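Local coordinates for protein type III effector HopA1 (Pseudomonas syringae pv. tomato str. DC3000, PDB 4RSX) that is a type III secretion effector, probably injected by the bacterium into plant cells, whose molecular activity is unclear, at residues Lys93-Ile99 and Gly143-Ala149. Coordinates in Å, arbitrary orientation, origin at the centre of the assembly. Residue numbers count along the deposited sequence, not the author numbering.
Sequences KRFFYRI and GKVIGPA
Two neighbouring strands of the antiparallel sheet in HopA1's alpha/beta fold pair here, 96-99 and 143-146, their axes 4.4 Å apart and 154° between directions. Tyr97-Val145 and Ile99-Gly143 are hydrogen-bonded pairs: Tyr97 N to Val145 O is 2.8 Å; Val145 N to Tyr97 O, Ile99 N to Gly143 O and Gly143 N to Ile99 O are each 2.9 Å. In the non-hydrogen-bonded pairs Phe96-Ile146 and Arg98-Lys144, backbones hydrogen-bond outward, to Gln69, Ser157, Arg67 and Val159 respectively. Beyond the strands Gly147 N donates weakly to Phe95 O (2.7 Å) and Ala149 N donates a hydrogen bond to Lys93 O (2.9 Å); Pro148 has no N-H to offer. Glycine suits 147, where a CB would strike Lys93 O. Phe96, chi1 m, brings its ring toward 143-149: Ile146 CD1 covers one face (CH-pi, 3.4 Å to the centroid), while Lys144, p then extended, sets NZ over the opposite face (cation-pi, 4.3 Å) and salt-bridges Asp156. Lys93 NZ salt-bridges Glu49; Arg98 NE hydrogen-bonds Gln69 OE1, Tyr97 OH Ala92 O. On the sheet face opposite Phe96, beta-branched Ile99 and Val145, suited to buried strands (CD1-CG1 4.2 Å), pack on helix 123-136, Tyr97 on helices 82-88 and 45-58; strands 64-68 and 158-162 flank the pair.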
loop_
_atom_site.group_PDB
_atom_site.type_symbol
_atom_site.label_atom_id
_atom_site.label_comp_id
_atom_site.label_asym_id
_atom_site.label_seq_id
_atom_site.Cartn_x
_atom_site.Cartn_y
_atom_site.Cartn_z
ATOM N N LYS A 93 3.500 -17.158 -7.346
ATOM C CA LYS A 93 2.169 -16.914 -6.802
ATOM C C LYS A 93 2.213 -16.087 -5.517
ATOM O O LYS A 93 1.169 -15.682 -4.994
ATOM C CB LYS A 93 1.451 -18.248 -6.532
ATOM C CG LYS A 93 1.089 -19.035 -7.787
ATOM C CD LYS A 93 0.350 -20.350 -7.464
ATOM C CE LYS A 93 -0.115 -21.032 -8.755
ATOM N NZ LYS A 93 -0.227 -22.525 -8.654
ATOM N N ARG A 94 3.416 -15.829 -5.006
ATOM C CA ARG A 94 3.548 -15.250 -3.663
ATOM C C ARG A 94 4.139 -13.841 -3.637
ATOM O O ARG A 94 3.764 -13.019 -2.801
ATOM C CB ARG A 94 4.410 -16.152 -2.769
ATOM C CG ARG A 94 4.088 -17.643 -2.841
ATOM C CD ARG A 94 3.229 -18.091 -1.663
ATOM N NE ARG A 94 3.804 -17.690 -0.377
ATOM C CZ ARG A 94 3.215 -17.886 0.803
ATOM N NH1 ARG A 94 2.028 -18.483 0.866
ATOM N NH2 ARG A 94 3.810 -17.484 1.921
ATOM N N PHE A 95 5.082 -13.573 -4.531
ATOM C CA PHE A 95 5.823 -12.321 -4.473
ATOM C C PHE A 95 5.045 -11.160 -5.088
ATOM O O PHE A 95 3.977 -11.362 -5.671
ATOM C CB PHE A 95 7.200 -12.477 -5.130
ATOM C CG PHE A 95 8.212 -13.207 -4.265
ATOM C CD1 PHE A 95 7.882 -13.614 -2.971
ATOM C CD2 PHE A 95 9.491 -13.471 -4.741
ATOM C CE1 PHE A 95 8.808 -14.286 -2.164
ATOM C CE2 PHE A 95 10.429 -14.139 -3.942
ATOM C CZ PHE A 95 10.080 -14.547 -2.650
ATOM N N PHE A 96 5.580 -9.947 -4.948
ATOM C CA PHE A 96 4.955 -8.759 -5.534
ATOM C C PHE A 96 5.279 -8.577 -7.013
ATOM O O PHE A 96 6.376 -8.908 -7.459
ATOM C CB PHE A 96 5.423 -7.503 -4.806
ATOM C CG PHE A 96 4.669 -7.216 -3.552
ATOM C CD1 PHE A 96 3.419 -6.608 -3.603
ATOM C CD2 PHE A 96 5.210 -7.541 -2.319
ATOM C CE1 PHE A 96 2.723 -6.337 -2.444
ATOM C CE2 PHE A 96 4.517 -7.280 -1.150
ATOM C CZ PHE A 96 3.273 -6.674 -1.211
ATOM N N TYR A 97 4.330 -8.018 -7.758
ATOM C CA TYR A 97 4.583 -7.573 -9.122
ATOM C C TYR A 97 4.336 -6.070 -9.209
ATOM O O TYR A 97 3.423 -5.542 -8.569
ATOM C CB TYR A 97 3.658 -8.301 -10.093
ATOM C CG TYR A 97 3.883 -9.793 -10.154
ATOM C CD1 TYR A 97 4.640 -10.350 -11.169
ATOM C CD2 TYR A 97 3.333 -10.646 -9.204
ATOM C CE1 TYR A 97 4.849 -11.719 -11.249
ATOM C CE2 TYR A 97 3.544 -12.020 -9.261
ATOM C CZ TYR A 97 4.308 -12.546 -10.293
ATOM O OH TYR A 97 4.535 -13.899 -10.386
ATOM N N ARG A 98 5.142 -5.365 -9.985
ATOM C CA ARG A 98 4.820 -3.968 -10.222
ATOM C C ARG A 98 4.270 -3.802 -11.612
ATOM O O ARG A 98 4.623 -4.546 -12.533
ATOM C CB ARG A 98 5.998 -3.019 -9.970
ATOM C CG ARG A 98 7.302 -3.432 -10.601
ATOM C CD ARG A 98 8.364 -2.356 -10.376
ATOM N NE ARG A 98 8.471 -1.960 -8.971
ATOM C CZ ARG A 98 9.030 -0.823 -8.562
ATOM N NH1 ARG A 98 9.524 0.024 -9.454
ATOM N NH2 ARG A 98 9.093 -0.532 -7.267
ATOM N N ILE A 99 3.362 -2.843 -11.730
ATOM C CA ILE A 99 2.766 -2.465 -12.993
ATOM C C ILE A 99 3.305 -1.085 -13.315
ATOM O O ILE A 99 3.057 -0.135 -12.570
ATOM C CB ILE A 99 1.258 -2.346 -12.821
ATOM C CG1 ILE A 99 0.700 -3.642 -12.220
ATOM C CG2 ILE A 99 0.591 -1.986 -14.144
ATOM C CD1 ILE A 99 -0.731 -3.497 -11.671
ATOM N N GLY A 143 2.228 0.924 -9.985
ATOM C CA GLY A 143 1.380 0.231 -9.043
ATOM C C GLY A 143 2.062 -1.041 -8.615
ATOM O O GLY A 143 3.035 -1.461 -9.242
ATOM N N LYS A 144 1.582 -1.660 -7.540
ATOM C CA LYS A 144 2.042 -3.014 -7.255
ATOM C C LYS A 144 0.898 -3.891 -6.771
ATOM O O LYS A 144 -0.032 -3.421 -6.099
ATOM C CB LYS A 144 3.231 -3.033 -6.268
ATOM C CG LYS A 144 2.835 -3.092 -4.806
ATOM C CD LYS A 144 4.030 -3.109 -3.824
ATOM C CE LYS A 144 3.491 -2.890 -2.377
ATOM N NZ LYS A 144 4.549 -2.828 -1.295
ATOM N N VAL A 145 0.961 -5.165 -7.137
ATOM C CA VAL A 145 0.006 -6.142 -6.634
ATOM C C VAL A 145 0.763 -7.352 -6.098
ATOM O O VAL A 145 1.763 -7.782 -6.689
ATOM C CB VAL A 145 -1.023 -6.553 -7.725
ATOM C CG1 VAL A 145 -1.928 -5.370 -8.067
ATOM C CG2 VAL A 145 -0.310 -7.036 -8.986
ATOM N N ILE A 146 0.307 -7.866 -4.957
ATOM C CA ILE A 146 0.873 -9.069 -4.356
ATOM C C ILE A 146 0.443 -10.292 -5.184
ATOM O O ILE A 146 -0.620 -10.273 -5.822
ATOM C CB ILE A 146 0.375 -9.221 -2.903
ATOM C CG1 ILE A 146 1.131 -10.306 -2.141
ATOM C CG2 ILE A 146 -1.090 -9.572 -2.878
ATOM C CD1 ILE A 146 2.604 -10.083 -2.037
ATOM N N GLY A 147 1.274 -11.335 -5.193
ATOM C CA GLY A 147 0.916 -12.586 -5.841
ATOM C C GLY A 147 -0.435 -13.128 -5.383
ATOM O O GLY A 147 -0.825 -12.940 -4.222
ATOM N N PRO A 148 -1.144 -13.827 -6.290
ATOM C CA PRO A 148 -2.525 -14.296 -6.090
ATOM C C PRO A 148 -2.729 -15.215 -4.891
ATOM O O PRO A 148 -3.833 -15.245 -4.335
ATOM C CB PRO A 148 -2.835 -15.059 -7.388
ATOM C CG PRO A 148 -1.487 -15.416 -7.965
ATOM C CD PRO A 148 -0.610 -14.248 -7.598
ATOM N N ALA A 149 -1.706 -15.955 -4.483
ATOM C CA ALA A 149 -1.882 -16.825 -3.324
ATOM C C ALA A 149 -2.039 -16.014 -2.034
ATOM O O ALA A 149 -2.604 -16.503 -1.060
ATOM C CB ALA A 149 -0.737 -17.821 -3.209
#